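Local atomic coordinates of titin (Homo sapiens, PDB entry 2J8H), a protein that is a giant elastic muscle protein whose tandem immunoglobulin domains from the A-band form a rigid pair, and which probably also carries a serine/threonine kinase activity. Residues Y39-E44 and A74-V79; I102-T107 and I124-S129; G30-I35 and A81-G86; G130-V135 and A180-G185. One frame throughout, in Å; residues are numbered along the deposited sequence.

Interaction 1: residues Y39-E44 and A74-V79; sequences YRQGKE and ATVYQV
Thr75 comes to Arg40 with its methyl group: CG2 lies over the centre of one guanidinium face and 3.7 Å from Arg40 CG. The arginine can pass beneath it because CG is anti to the backbone N (chi1 179°) and the chain runs extended to NE, on the way to a hydrogen bond from NH2 to Asp72 O. At Val76 the backbone does the work: Val76 O accepts from Gln41 N at 2.8 Å, while Val76 CG1 rests on Gln41 CG. Tyr77 pairs with Arg40 as a non-hydrogen-bonded antiparallel pair. Its ring stands steeply against the guanidinium, the planes 81° apart, with Tyr77 CE2 3.7 Å from Arg40 CG. A tyrosine suits this place because its OH reaches back to Asp73 O, the tyrosine corner of Greek-key immunoglobulin folds. Gln78 pairs with Tyr39 through Tyr39 N to Gln78 O (2.8 Å) and Gln78 N to Tyr39 O (2.9 Å). Its side chain bends at chi2 (86°), and OE1 accepts Gly42 N at 2.8 Å while lying close to Tyr39 CB. Gln41 and Gly42 are the central residues of a type I' turn, where the positive phi favours glycine at the second. Two successive N-H groups of this turn are thus met by strand 76-83, one by a carbonyl and one by a side-chain amide, so the hairpin is fixed to that strand beyond the end of regular pairing.

Interaction 2: residues I102-T107 and I124-S129; sequences IHLPKT and IKIPFS
Ile102 and Phe128 form an antiparallel non-hydrogen-bonded pair, CA to CA 4.5 Å, after which His103 N donates to Pro127 O at 3.0 Å and the two chains splay apart. The imidazole of His103 extends this pairing: CG is anti to the carbonyl carbon (chi1 -54°), and NE2 meets Ser129 OG at 2.6 Å in a short hydrogen bond made at the ring edge. An alanine in place of His103 would probably leave Ser129 OG without this partner and open a gap beside Phe128 CA, where CD2 now lies. On the inner side, Ile102 CG2 presses on Ile126 CG2 at 3.4 Å, tighter than usual for two methyls, and Ile102 CD1 rests on Phe128 CB. Leu104 lies alongside Ile126 pointing the same way, Leu104 CD2 3.7 Å from Ile126 CD1. Pro105 and Pro127 meet tip to tip; neither offers an N-H, which suits a place where the strands part. Ile126 reaches Trp138 on strand 135-140 and Val191 on strand 185-196, inside the second immunoglobulin domain, and Ile102 N is held by Asp187 OD2. Farther on, Lys106 and Thr107 pair in parallel with a strand of a second subunit, whose Gly49 packs on His103.

Interaction 3: residues G30-I35 and A81-G86; sequences GHPKPI and ATNQGG
A cis peptide bond joins His31 to Pro32 in the B-C loop of the first immunoglobulin domain, and Pro32 O accepts the amide nitrogen of Asn83, ND2 to O 2.8 Å. The bond is nearly straight, 165° at the hydrogen, and flat at both ends: the donor lies in the carbonyl plane and the oxygen close to the amide plane. Asn83 CG sits between the backbone N and the carbonyl carbon (chi1 63°), and Asn83 OD1 accepts Gly85 N from above its plane at 2.8 Å. This makes an Asx turn within the type I turn from Asn83 to Gly86; ND2 also has Met3 O as a partner. Gly30 suits the loop because a side chain would collide with Pro34 CG and press on Asn83 ND2. Beyond the loop, Ile35 and Thr82 form a hydrogen-bonded antiparallel pair, Ile35 N to Thr82 O 2.8 Å and Thr82 N to Ile35 O 3.0 Å. A water donates to Ile35 O and also bonds Thr82 OG1, which has a further partner in Ser87 OG. Pro34 CB packs on Ala81 CB at 4.0 Å, and both also touch Val28 of strand 22-29. One carboxamide thus binds a proline-rich loop, which has few N-H groups of its own, to the F-G turn that ends strand 76-83, using its N-H on one and its oxygen on the other.

Interaction 4: residues G130-V135 and A180-G185; sequences GKPDPV and AKNRFG
Asn182 holds Pro132 by a nearly linear bond, ND2 to O 2.9 Å and 176° at the hydrogen, with the donor on a lone pair in the carbonyl plane and the oxygen exactly in the amide plane. Its CG takes the crowded position between the backbone N and the carbonyl carbon (chi1 66°), and OD1 accepts Phe184 N from above its plane, an Asx turn. Val98 O and Ala100 N of the long strand 86-102 bind the same amide, which is thus gripped by four bonds. An alanine at Asn182 would probably leave Pro132 O and Phe184 N without these partners and weaken the hold on the strand that joins the two domains. The setting is the loop between strands B and C of an immunoglobulin domain, with a cis peptide before Pro132, closing on the hairpin between strands F and G. Gly130 fits because a side chain would run into Pro134 CD. The ring of Pro132 is covered by Arg183 and Phe184: CG lies over one guanidinium face, 3.8 Å from NE of the arginine, whose chain bends at chi3 (63°), and CD is 3.6 Å from Phe184 CE2. The phenylalanine turns its ring edge to Lys131 O, with Arg183 CG over one face, toward its rim. Val135 and Lys181 form a hydrogen-bonded antiparallel pair. Lys181 bends at its last torsion, and NZ reaches a water that donates to Val135 O. Within the loop, Lys131 NZ meets the syn lone pair of Asp133 OD1 in a salt bridge of 3.0 Å.

How the interactions relate
Interactions 3 and 4 are the same arrangement in successive domains: a loop with a cis peptide before its first proline, gripped by the ND2 of an asparagine whose OD1 closes an Asx turn. Both lie partly at the surface; 30-35 with 81-86 meets N-terminal residues, whereas 130-135 with 180-185 meets the strand arriving from the first domain and adds charged and aromatic cover. Interactions 1 and 3 tie strand 76-83 to strand 35-40 at its two ends. Interaction 1 is partly buried, Tyr39 and Tyr77 inside and the turn at Gln41 and Gly42 exposed. Interaction 2 has the most apolar contact and no exposed partner; it touches interaction 4 through Phe128 on Pro134 and Ile102 on Ala180.

Interaction 1: residues Y39-E44 and A74-V79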
loop_
_atom_site.group_PDB
_atom_site.type_symbol
_atom_site.label_atom_id
_atom_site.label_comp_id
_atom_site.label_asym_id
_atom_site.label_seq_id
_atom_site.Cartn_x
_atom_site.Cartn_y
_atom_site.Cartn_z
ATOM N N TYR A 39 6.492 -5.918 25.272
ATOM C CA TYR A 39 7.565 -6.873 25.032
ATOM C C TYR A 39 7.248 -7.718 23.818
ATOM O O TYR A 39 6.080 -8.058 23.581
ATOM C CB TYR A 39 7.712 -7.830 26.215
ATOM C CG TYR A 39 7.932 -7.125 27.523
ATOM C CD1 TYR A 39 6.862 -6.551 28.194
ATOM C CD2 TYR A 39 9.206 -7.032 28.106
ATOM C CE1 TYR A 39 7.034 -5.896 29.397
ATOM C CE2 TYR A 39 9.378 -6.346 29.294
ATOM C CZ TYR A 39 8.281 -5.806 29.932
ATOM O OH TYR A 39 8.402 -5.129 31.114
ATOM N N ARG A 40 8.299 -8.104 23.099
ATOM C CA ARG A 40 8.207 -9.101 22.051
ATOM C C ARG A 40 8.967 -10.308 22.575
ATOM O O ARG A 40 10.162 -10.229 22.857
ATOM C CB ARG A 40 8.852 -8.564 20.771
ATOM C CG ARG A 40 8.842 -9.512 19.578
ATOM C CD ARG A 40 9.806 -8.968 18.543
ATOM N NE ARG A 40 10.050 -9.855 17.420
ATOM C CZ ARG A 40 10.769 -10.968 17.466
ATOM N NH1 ARG A 40 11.315 -11.390 18.610
ATOM N NH2 ARG A 40 10.913 -11.697 16.355
ATOM N N GLN A 41 8.270 -11.429 22.718
ATOM C CA GLN A 41 8.877 -12.639 23.255
ATOM C C GLN A 41 9.715 -12.342 24.482
ATOM O O GLN A 41 10.852 -12.785 24.574
ATOM C CB GLN A 41 9.777 -13.318 22.222
ATOM C CG GLN A 41 9.057 -14.148 21.226
ATOM C CD GLN A 41 9.992 -15.025 20.434
ATOM O OE1 GLN A 41 10.590 -14.584 19.447
ATOM N NE2 GLN A 41 10.137 -16.274 20.867
ATOM N N GLY A 42 9.169 -11.561 25.407
ATOM C CA GLY A 42 9.843 -11.336 26.682
ATOM C C GLY A 42 11.025 -10.380 26.639
ATOM O O GLY A 42 11.747 -10.268 27.614
ATOM N N LYS A 43 11.251 -9.708 25.516
ATOM C CA LYS A 43 12.282 -8.679 25.434
ATOM C C LYS A 43 11.578 -7.360 25.244
ATOM O O LYS A 43 10.737 -7.223 24.348
ATOM C CB LYS A 43 13.245 -8.949 24.284
ATOM C CG LYS A 43 14.151 -10.178 24.535
ATOM C CD LYS A 43 15.277 -10.293 23.497
ATOM C CE LYS A 43 16.269 -11.435 23.788
ATOM N NZ LYS A 43 17.244 -11.598 22.630
ATOM N N GLU A 44 11.902 -6.373 26.066
ATOM C CA GLU A 44 11.136 -5.130 26.035
ATOM C C GLU A 44 11.216 -4.459 24.664
ATOM O O GLU A 44 12.274 -4.420 24.054
ATOM C CB GLU A 44 11.611 -4.147 27.096
ATOM C CG GLU A 44 10.600 -3.040 27.295
ATOM C CD GLU A 44 10.993 -2.010 28.337
ATOM O OE1 GLU A 44 12.031 -2.176 29.025
ATOM O OE2 GLU A 44 10.229 -1.032 28.447
ATOM N N ALA A 74 5.558 -12.161 13.635
ATOM C CA ALA A 74 4.530 -13.121 13.990
ATOM C C ALA A 74 5.017 -13.921 15.176
ATOM O O ALA A 74 5.674 -14.945 15.028
ATOM C CB ALA A 74 4.224 -14.041 12.812
ATOM N N THR A 75 4.721 -13.438 16.365
ATOM C CA THR A 75 5.177 -14.118 17.571
ATOM C C THR A 75 4.299 -13.668 18.725
ATOM O O THR A 75 3.248 -13.060 18.508
ATOM C CB THR A 75 6.693 -13.845 17.840
ATOM O OG1 THR A 75 7.138 -14.672 18.922
ATOM C CG2 THR A 75 6.952 -12.372 18.165
ATOM N N VAL A 76 4.715 -13.965 19.944
ATOM C CA VAL A 76 3.963 -13.585 21.130
ATOM C C VAL A 76 4.495 -12.279 21.708
ATOM O O VAL A 76 5.699 -12.025 21.710
ATOM C CB VAL A 76 3.994 -14.698 22.204
ATOM C CG1 VAL A 76 5.389 -14.835 22.793
ATOM C CG2 VAL A 76 2.997 -14.398 23.304
ATOM N N TYR A 77 3.557 -11.441 22.149
ATOM C CA TYR A 77 3.833 -10.145 22.722
ATOM C C TYR A 77 3.237 -10.136 24.105
ATOM O O TYR A 77 2.280 -10.865 24.373
ATOM C CB TYR A 77 3.200 -9.036 21.881
ATOM C CG TYR A 77 3.844 -8.932 20.520
ATOM C CD1 TYR A 77 3.481 -9.798 19.479
ATOM C CD2 TYR A 77 4.846 -8.012 20.288
ATOM C CE1 TYR A 77 4.100 -9.719 18.241
ATOM C CE2 TYR A 77 5.486 -7.947 19.069
ATOM C CZ TYR A 77 5.102 -8.797 18.042
ATOM O OH TYR A 77 5.753 -8.688 16.824
ATOM N N GLN A 78 3.845 -9.342 24.982
ATOM C CA GLN A 78 3.356 -9.127 26.334
ATOM C C GLN A 78 3.204 -7.636 26.579
ATOM O O GLN A 78 3.926 -6.835 26.030
ATOM C CB GLN A 78 4.327 -9.691 27.370
ATOM C CG GLN A 78 4.539 -11.185 27.341
ATOM C CD GLN A 78 5.612 -11.635 26.362
ATOM O OE1 GLN A 78 6.579 -10.924 26.108
ATOM N NE2 GLN A 78 5.460 -12.853 25.839
ATOM N N VAL A 79 2.221 -7.283 27.382
ATOM C CA VAL A 79 2.057 -5.938 27.914
ATOM C C VAL A 79 2.017 -6.084 29.421
ATOM O O VAL A 79 1.394 -7.029 29.962
ATOM C CB VAL A 79 0.781 -5.237 27.381
ATOM C CG1 VAL A 79 -0.447 -5.974 27.799
ATOM C CG2 VAL A 79 0.732 -3.732 27.806
#

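Interaction 2: residues I102-T107 and I124-S129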
loop_
_atom_site.group_PDB
_atom_site.type_symbol
_atom_site.label_atom_id
_atom_site.label_comp_id
_atom_site.label_asym_id
_atom_site.label_seq_id
_atom_site.Cartn_x
_atom_site.Cartn_y
_atom_site.Cartn_z
ATOM N N ILE A 102 4.447 -17.242 -5.793
ATOM C CA ILE A 102 5.657 -17.719 -6.457
ATOM C C ILE A 102 6.397 -16.483 -6.962
ATOM O O ILE A 102 5.776 -15.603 -7.541
ATOM C CB ILE A 102 5.327 -18.608 -7.670
ATOM C CG1 ILE A 102 4.662 -19.906 -7.251
ATOM C CG2 ILE A 102 6.584 -18.911 -8.463
ATOM C CD1 ILE A 102 5.444 -20.706 -6.249
ATOM N N HIS A 103 7.702 -16.432 -6.725
ATOM C CA HIS A 103 8.533 -15.274 -7.078
ATOM C C HIS A 103 9.615 -15.682 -8.051
ATOM O O HIS A 103 10.686 -16.127 -7.637
ATOM C CB HIS A 103 9.246 -14.722 -5.850
ATOM C CG HIS A 103 8.338 -14.396 -4.710
ATOM N ND1 HIS A 103 7.433 -13.367 -4.755
ATOM C CD2 HIS A 103 8.211 -14.958 -3.483
ATOM C CE1 HIS A 103 6.771 -13.315 -3.608
ATOM N NE2 HIS A 103 7.224 -14.273 -2.824
ATOM N N LEU A 104 9.371 -15.493 -9.337
ATOM C CA LEU A 104 10.384 -15.770 -10.362
ATOM C C LEU A 104 11.444 -14.674 -10.381
ATOM O O LEU A 104 11.141 -13.514 -10.696
ATOM C CB LEU A 104 9.736 -15.857 -11.731
ATOM C CG LEU A 104 8.750 -16.981 -12.015
ATOM C CD1 LEU A 104 8.271 -16.840 -13.483
ATOM C CD2 LEU A 104 9.327 -18.358 -11.717
ATOM N N PRO A 105 12.702 -15.013 -10.067
ATOM C CA PRO A 105 13.739 -13.989 -10.141
ATOM C C PRO A 105 13.901 -13.354 -11.532
ATOM O O PRO A 105 14.004 -12.130 -11.667
ATOM C CB PRO A 105 14.996 -14.756 -9.759
ATOM C CG PRO A 105 14.520 -15.908 -8.962
ATOM C CD PRO A 105 13.234 -16.296 -9.587
ATOM N N LYS A 106 13.909 -14.194 -12.563
ATOM C CA LYS A 106 14.102 -13.718 -13.955
ATOM C C LYS A 106 13.064 -14.328 -14.863
ATOM O O LYS A 106 12.815 -15.521 -14.787
ATOM C CB LYS A 106 15.453 -14.146 -14.492
ATOM C CG LYS A 106 16.636 -13.614 -13.780
ATOM C CD LYS A 106 17.895 -13.910 -14.593
ATOM C CE LYS A 106 18.174 -12.823 -15.617
ATOM N NZ LYS A 106 19.097 -13.322 -16.714
ATOM N N THR A 107 12.481 -13.525 -15.740
ATOM C CA THR A 107 11.506 -14.022 -16.684
ATOM C C THR A 107 11.822 -13.595 -18.103
ATOM O O THR A 107 12.382 -12.524 -18.357
ATOM C CB THR A 107 10.083 -13.540 -16.371
ATOM O OG1 THR A 107 10.004 -12.134 -16.545
ATOM C CG2 THR A 107 9.703 -13.856 -14.987
ATOM N N ILE A 124 15.751 -26.146 -11.178
ATOM C CA ILE A 124 14.896 -24.990 -11.423
ATOM C C ILE A 124 14.471 -24.504 -10.044
ATOM O O ILE A 124 13.592 -25.106 -9.425
ATOM C CB ILE A 124 13.677 -25.341 -12.294
ATOM C CG1 ILE A 124 14.117 -26.075 -13.574
ATOM C CG2 ILE A 124 12.914 -24.066 -12.624
ATOM C CD1 ILE A 124 12.992 -26.498 -14.473
ATOM N N LYS A 125 15.135 -23.456 -9.563
ATOM C CA LYS A 125 15.004 -22.984 -8.183
ATOM C C LYS A 125 14.024 -21.823 -8.121
ATOM O O LYS A 125 14.250 -20.781 -8.745
ATOM C CB LYS A 125 16.357 -22.561 -7.618
ATOM C CG LYS A 125 16.321 -22.181 -6.126
ATOM C CD LYS A 125 17.683 -21.807 -5.571
ATOM C CE LYS A 125 17.602 -21.480 -4.082
ATOM N NZ LYS A 125 18.946 -21.231 -3.433
ATOM N N ILE A 126 12.944 -22.002 -7.366
ATOM C CA ILE A 126 11.839 -21.068 -7.349
ATOM C C ILE A 126 11.532 -20.599 -5.927
ATOM O O ILE A 126 11.025 -21.393 -5.105
ATOM C CB ILE A 126 10.550 -21.687 -7.904
ATOM C CG1 ILE A 126 10.771 -22.303 -9.294
ATOM C CG2 ILE A 126 9.503 -20.597 -8.067
ATOM C CD1 ILE A 126 11.156 -21.272 -10.356
ATOM N N PRO A 127 11.849 -19.332 -5.614
ATOM C CA PRO A 127 11.451 -18.819 -4.306
ATOM C C PRO A 127 9.945 -18.696 -4.196
ATOM O O PRO A 127 9.266 -18.439 -5.189
ATOM C CB PRO A 127 12.104 -17.440 -4.246
ATOM C CG PRO A 127 13.048 -17.392 -5.370
ATOM C CD PRO A 127 12.575 -18.322 -6.392
ATOM N N PHE A 128 9.413 -18.895 -2.999
ATOM C CA PHE A 128 8.007 -18.642 -2.768
ATOM C C PHE A 128 7.754 -18.099 -1.368
ATOM O O PHE A 128 8.588 -18.197 -0.486
ATOM C CB PHE A 128 7.207 -19.924 -2.982
ATOM C CG PHE A 128 7.510 -20.967 -1.996
ATOM C CD1 PHE A 128 6.888 -20.970 -0.778
ATOM C CD2 PHE A 128 8.451 -21.943 -2.265
ATOM C CE1 PHE A 128 7.170 -21.908 0.141
ATOM C CE2 PHE A 128 8.742 -22.901 -1.315
ATOM C CZ PHE A 128 8.121 -22.881 -0.127
ATOM N N SER A 129 6.577 -17.511 -1.194
ATOM C CA SER A 129 6.136 -17.016 0.100
ATOM C C SER A 129 4.799 -17.666 0.419
ATOM O O SER A 129 4.099 -18.160 -0.471
ATOM C CB SER A 129 5.941 -15.499 0.034
ATOM O OG SER A 129 7.142 -14.835 -0.336
#

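Interaction 3: residues G30-I35 and A81-G86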
loop_
_atom_site.group_PDB
_atom_site.type_symbol
_atom_site.label_atom_id
_atom_site.label_comp_id
_atom_site.label_asym_id
_atom_site.label_seq_id
_atom_site.Cartn_x
_atom_site.Cartn_y
_atom_site.Cartn_z
ATOM N N GLY A 30 -6.121 0.997 37.639
ATOM C CA GLY A 30 -5.286 0.924 38.832
ATOM C C GLY A 30 -5.003 2.320 39.321
ATOM O O GLY A 30 -5.078 3.277 38.552
ATOM N N HIS A 31 -4.704 2.417 40.611
ATOM C CA HIS A 31 -4.313 3.649 41.255
ATOM C C HIS A 31 -3.147 3.355 42.189
ATOM O O HIS A 31 -3.263 2.500 43.082
ATOM C CB HIS A 31 -5.464 4.233 42.086
ATOM C CG HIS A 31 -6.678 4.575 41.282
ATOM N ND1 HIS A 31 -6.660 5.509 40.269
ATOM C CD2 HIS A 31 -7.946 4.101 41.338
ATOM C CE1 HIS A 31 -7.864 5.592 39.731
ATOM N NE2 HIS A 31 -8.668 4.761 40.373
ATOM N N PRO A 32 -2.039 4.094 42.029
ATOM C CA PRO A 32 -1.798 5.102 41.008
ATOM C C PRO A 32 -1.848 4.543 39.586
ATOM O O PRO A 32 -1.789 3.322 39.401
ATOM C CB PRO A 32 -0.391 5.612 41.348
ATOM C CG PRO A 32 -0.216 5.316 42.773
ATOM C CD PRO A 32 -0.927 4.026 42.993
ATOM N N LYS A 33 -1.970 5.436 38.605
ATOM C CA LYS A 33 -2.034 5.042 37.205
ATOM C C LYS A 33 -0.866 4.110 36.858
ATOM O O LYS A 33 0.296 4.494 37.006
ATOM C CB LYS A 33 -1.994 6.256 36.280
ATOM C CG LYS A 33 -2.390 5.930 34.855
ATOM C CD LYS A 33 -2.487 7.156 33.961
ATOM C CE LYS A 33 -1.158 7.454 33.241
ATOM N NZ LYS A 33 -1.193 8.642 32.262
ATOM N N PRO A 34 -1.162 2.871 36.417
ATOM C CA PRO A 34 -0.053 1.988 36.073
ATOM C C PRO A 34 0.782 2.423 34.894
ATOM O O PRO A 34 0.262 3.010 33.930
ATOM C CB PRO A 34 -0.743 0.654 35.784
ATOM C CG PRO A 34 -2.035 0.723 36.571
ATOM C CD PRO A 34 -2.447 2.164 36.338
ATOM N N ILE A 35 2.060 2.082 34.968
ATOM C CA ILE A 35 3.009 2.331 33.913
ATOM C C ILE A 35 3.110 1.049 33.104
ATOM O O ILE A 35 3.168 -0.056 33.659
ATOM C CB ILE A 35 4.368 2.708 34.505
ATOM C CG1 ILE A 35 4.224 4.016 35.292
ATOM C CG2 ILE A 35 5.429 2.786 33.415
ATOM C CD1 ILE A 35 5.503 4.453 35.918
ATOM N N ALA A 81 1.615 -4.014 33.185
ATOM C CA ALA A 81 1.126 -2.825 33.873
ATOM C C ALA A 81 1.580 -2.903 35.315
ATOM O O ALA A 81 1.344 -3.908 35.963
ATOM C CB ALA A 81 -0.418 -2.750 33.798
ATOM N N THR A 82 2.214 -1.842 35.807
ATOM C CA THR A 82 2.811 -1.826 37.122
ATOM C C THR A 82 2.483 -0.526 37.854
ATOM O O THR A 82 2.582 0.565 37.295
ATOM C CB THR A 82 4.343 -1.894 36.993
ATOM O OG1 THR A 82 4.716 -3.051 36.243
ATOM C CG2 THR A 82 5.036 -1.926 38.347
ATOM N N ASN A 83 2.133 -0.652 39.125
ATOM C CA ASN A 83 2.172 0.489 40.027
ATOM C C ASN A 83 2.702 -0.034 41.367
ATOM O O ASN A 83 3.159 -1.169 41.450
ATOM C CB ASN A 83 0.808 1.195 40.120
ATOM C CG ASN A 83 -0.266 0.332 40.691
ATOM O OD1 ASN A 83 0.010 -0.679 41.321
ATOM N ND2 ASN A 83 -1.528 0.756 40.517
ATOM N N GLN A 84 2.640 0.769 42.417
ATOM C CA GLN A 84 3.294 0.392 43.656
ATOM C C GLN A 84 2.505 -0.743 44.308
ATOM O O GLN A 84 3.014 -1.437 45.194
ATOM C CB GLN A 84 3.447 1.620 44.582
ATOM C CG GLN A 84 4.129 2.891 43.874
ATOM C CD GLN A 84 5.687 2.821 43.659
ATOM O OE1 GLN A 84 6.189 2.128 42.765
ATOM N NE2 GLN A 84 6.428 3.587 44.464
ATOM N N GLY A 85 1.279 -0.958 43.836
ATOM C CA GLY A 85 0.423 -2.021 44.336
ATOM C C GLY A 85 0.606 -3.366 43.674
ATOM O O GLY A 85 0.105 -4.369 44.159
ATOM N N GLY A 86 1.310 -3.413 42.558
ATOM C CA GLY A 86 1.523 -4.687 41.891
ATOM C C GLY A 86 1.886 -4.553 40.442
ATOM O O GLY A 86 1.884 -3.451 39.884
HETATM O O HOH W 1 5.059 -2.033 33.771
#

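Interaction 4: residues G130-V135 and A180-G185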
loop_
_atom_site.group_PDB
_atom_site.type_symbol
_atom_site.label_atom_id
_atom_site.label_comp_id
_atom_site.label_asym_id
_atom_site.label_seq_id
_atom_site.Cartn_x
_atom_site.Cartn_y
_atom_site.Cartn_z
ATOM N N GLY A 130 4.443 -17.646 1.695
ATOM C CA GLY A 130 3.124 -18.088 2.113
ATOM C C GLY A 130 3.104 -18.440 3.576
ATOM O O GLY A 130 3.975 -19.146 4.050
ATOM N N LYS A 131 2.129 -17.917 4.296
ATOM C CA LYS A 131 1.926 -18.263 5.700
ATOM C C LYS A 131 0.419 -18.309 5.855
ATOM O O LYS A 131 -0.243 -17.292 5.640
ATOM C CB LYS A 131 2.532 -17.207 6.645
ATOM C CG LYS A 131 4.060 -17.113 6.624
ATOM C CD LYS A 131 4.726 -18.237 7.397
ATOM C CE LYS A 131 6.112 -18.554 6.825
ATOM N NZ LYS A 131 6.816 -19.488 7.741
ATOM N N PRO A 132 -0.140 -19.481 6.199
ATOM C CA PRO A 132 0.481 -20.763 6.452
ATOM C C PRO A 132 1.371 -21.244 5.331
ATOM O O PRO A 132 1.148 -20.902 4.180
ATOM C CB PRO A 132 -0.723 -21.701 6.621
ATOM C CG PRO A 132 -1.756 -20.891 7.129
ATOM C CD PRO A 132 -1.585 -19.551 6.438
ATOM N N ASP A 133 2.383 -22.031 5.672
ATOM C CA ASP A 133 3.320 -22.546 4.681
ATOM C C ASP A 133 2.498 -23.220 3.587
ATOM O O ASP A 133 1.601 -24.006 3.886
ATOM C CB ASP A 133 4.305 -23.552 5.304
ATOM C CG ASP A 133 5.237 -22.924 6.358
ATOM O OD1 ASP A 133 5.243 -21.687 6.522
ATOM O OD2 ASP A 133 5.980 -23.673 7.026
ATOM N N PRO A 134 2.754 -22.868 2.319
ATOM C CA PRO A 134 1.934 -23.361 1.231
ATOM C C PRO A 134 2.259 -24.787 0.762
ATOM O O PRO A 134 3.361 -25.293 0.983
ATOM C CB PRO A 134 2.211 -22.359 0.124
ATOM C CG PRO A 134 3.584 -21.956 0.355
ATOM C CD PRO A 134 3.796 -21.958 1.828
ATOM N N VAL A 135 1.252 -25.442 0.191
ATOM C CA VAL A 135 1.457 -26.680 -0.508
ATOM C C VAL A 135 2.062 -26.341 -1.864
ATOM O O VAL A 135 1.560 -25.483 -2.573
ATOM C CB VAL A 135 0.164 -27.436 -0.713
ATOM C CG1 VAL A 135 0.429 -28.679 -1.561
ATOM C CG2 VAL A 135 -0.449 -27.837 0.665
ATOM N N ALA A 180 1.939 -22.764 -5.724
ATOM C CA ALA A 180 1.900 -22.659 -4.269
ATOM C C ALA A 180 0.468 -22.332 -3.883
ATOM O O ALA A 180 -0.132 -21.428 -4.469
ATOM C CB ALA A 180 2.861 -21.567 -3.776
ATOM N N LYS A 181 -0.070 -23.065 -2.906
ATOM C CA LYS A 181 -1.432 -22.877 -2.406
ATOM C C LYS A 181 -1.440 -22.808 -0.885
ATOM O O LYS A 181 -0.842 -23.655 -0.216
ATOM C CB LYS A 181 -2.345 -24.061 -2.774
ATOM C CG LYS A 181 -2.434 -24.429 -4.236
ATOM C CD LYS A 181 -2.756 -25.940 -4.422
ATOM C CE LYS A 181 -2.939 -26.312 -5.912
ATOM N NZ LYS A 181 -1.698 -26.259 -6.745
ATOM N N ASN A 182 -2.138 -21.819 -0.341
ATOM C CA ASN A 182 -2.594 -21.883 1.045
ATOM C C ASN A 182 -3.976 -21.282 1.140
ATOM O O ASN A 182 -4.614 -21.025 0.109
ATOM C CB ASN A 182 -1.582 -21.238 2.019
ATOM C CG ASN A 182 -1.427 -19.748 1.844
ATOM O OD1 ASN A 182 -2.161 -19.094 1.102
ATOM N ND2 ASN A 182 -0.443 -19.191 2.545
ATOM N N ARG A 183 -4.446 -21.057 2.365
ATOM C CA ARG A 183 -5.791 -20.560 2.576
ATOM C C ARG A 183 -6.026 -19.157 2.034
ATOM O O ARG A 183 -7.165 -18.771 1.843
ATOM C CB ARG A 183 -6.165 -20.628 4.081
ATOM C CG ARG A 183 -5.345 -19.683 4.988
ATOM C CD ARG A 183 -5.798 -19.756 6.434
ATOM N NE ARG A 183 -5.596 -21.092 7.006
ATOM C CZ ARG A 183 -5.771 -21.392 8.289
ATOM N NH1 ARG A 183 -6.154 -20.451 9.158
ATOM N NH2 ARG A 183 -5.568 -22.641 8.713
ATOM N N PHE A 184 -4.968 -18.397 1.787
ATOM C CA PHE A 184 -5.116 -17.031 1.329
ATOM C C PHE A 184 -4.937 -16.893 -0.173
ATOM O O PHE A 184 -4.965 -15.778 -0.701
ATOM C CB PHE A 184 -4.150 -16.115 2.094
ATOM C CG PHE A 184 -4.389 -16.135 3.583
ATOM C CD1 PHE A 184 -5.573 -15.636 4.107
ATOM C CD2 PHE A 184 -3.472 -16.705 4.439
ATOM C CE1 PHE A 184 -5.825 -15.669 5.474
ATOM C CE2 PHE A 184 -3.724 -16.738 5.804
ATOM C CZ PHE A 184 -4.902 -16.220 6.312
ATOM N N GLY A 185 -4.732 -18.017 -0.860
ATOM C CA GLY A 185 -4.670 -17.990 -2.311
ATOM C C GLY A 185 -3.758 -19.018 -2.934
ATOM O O GLY A 185 -2.975 -19.674 -2.263
HETATM O O HOH W 2 0.417 -26.376 -4.889
#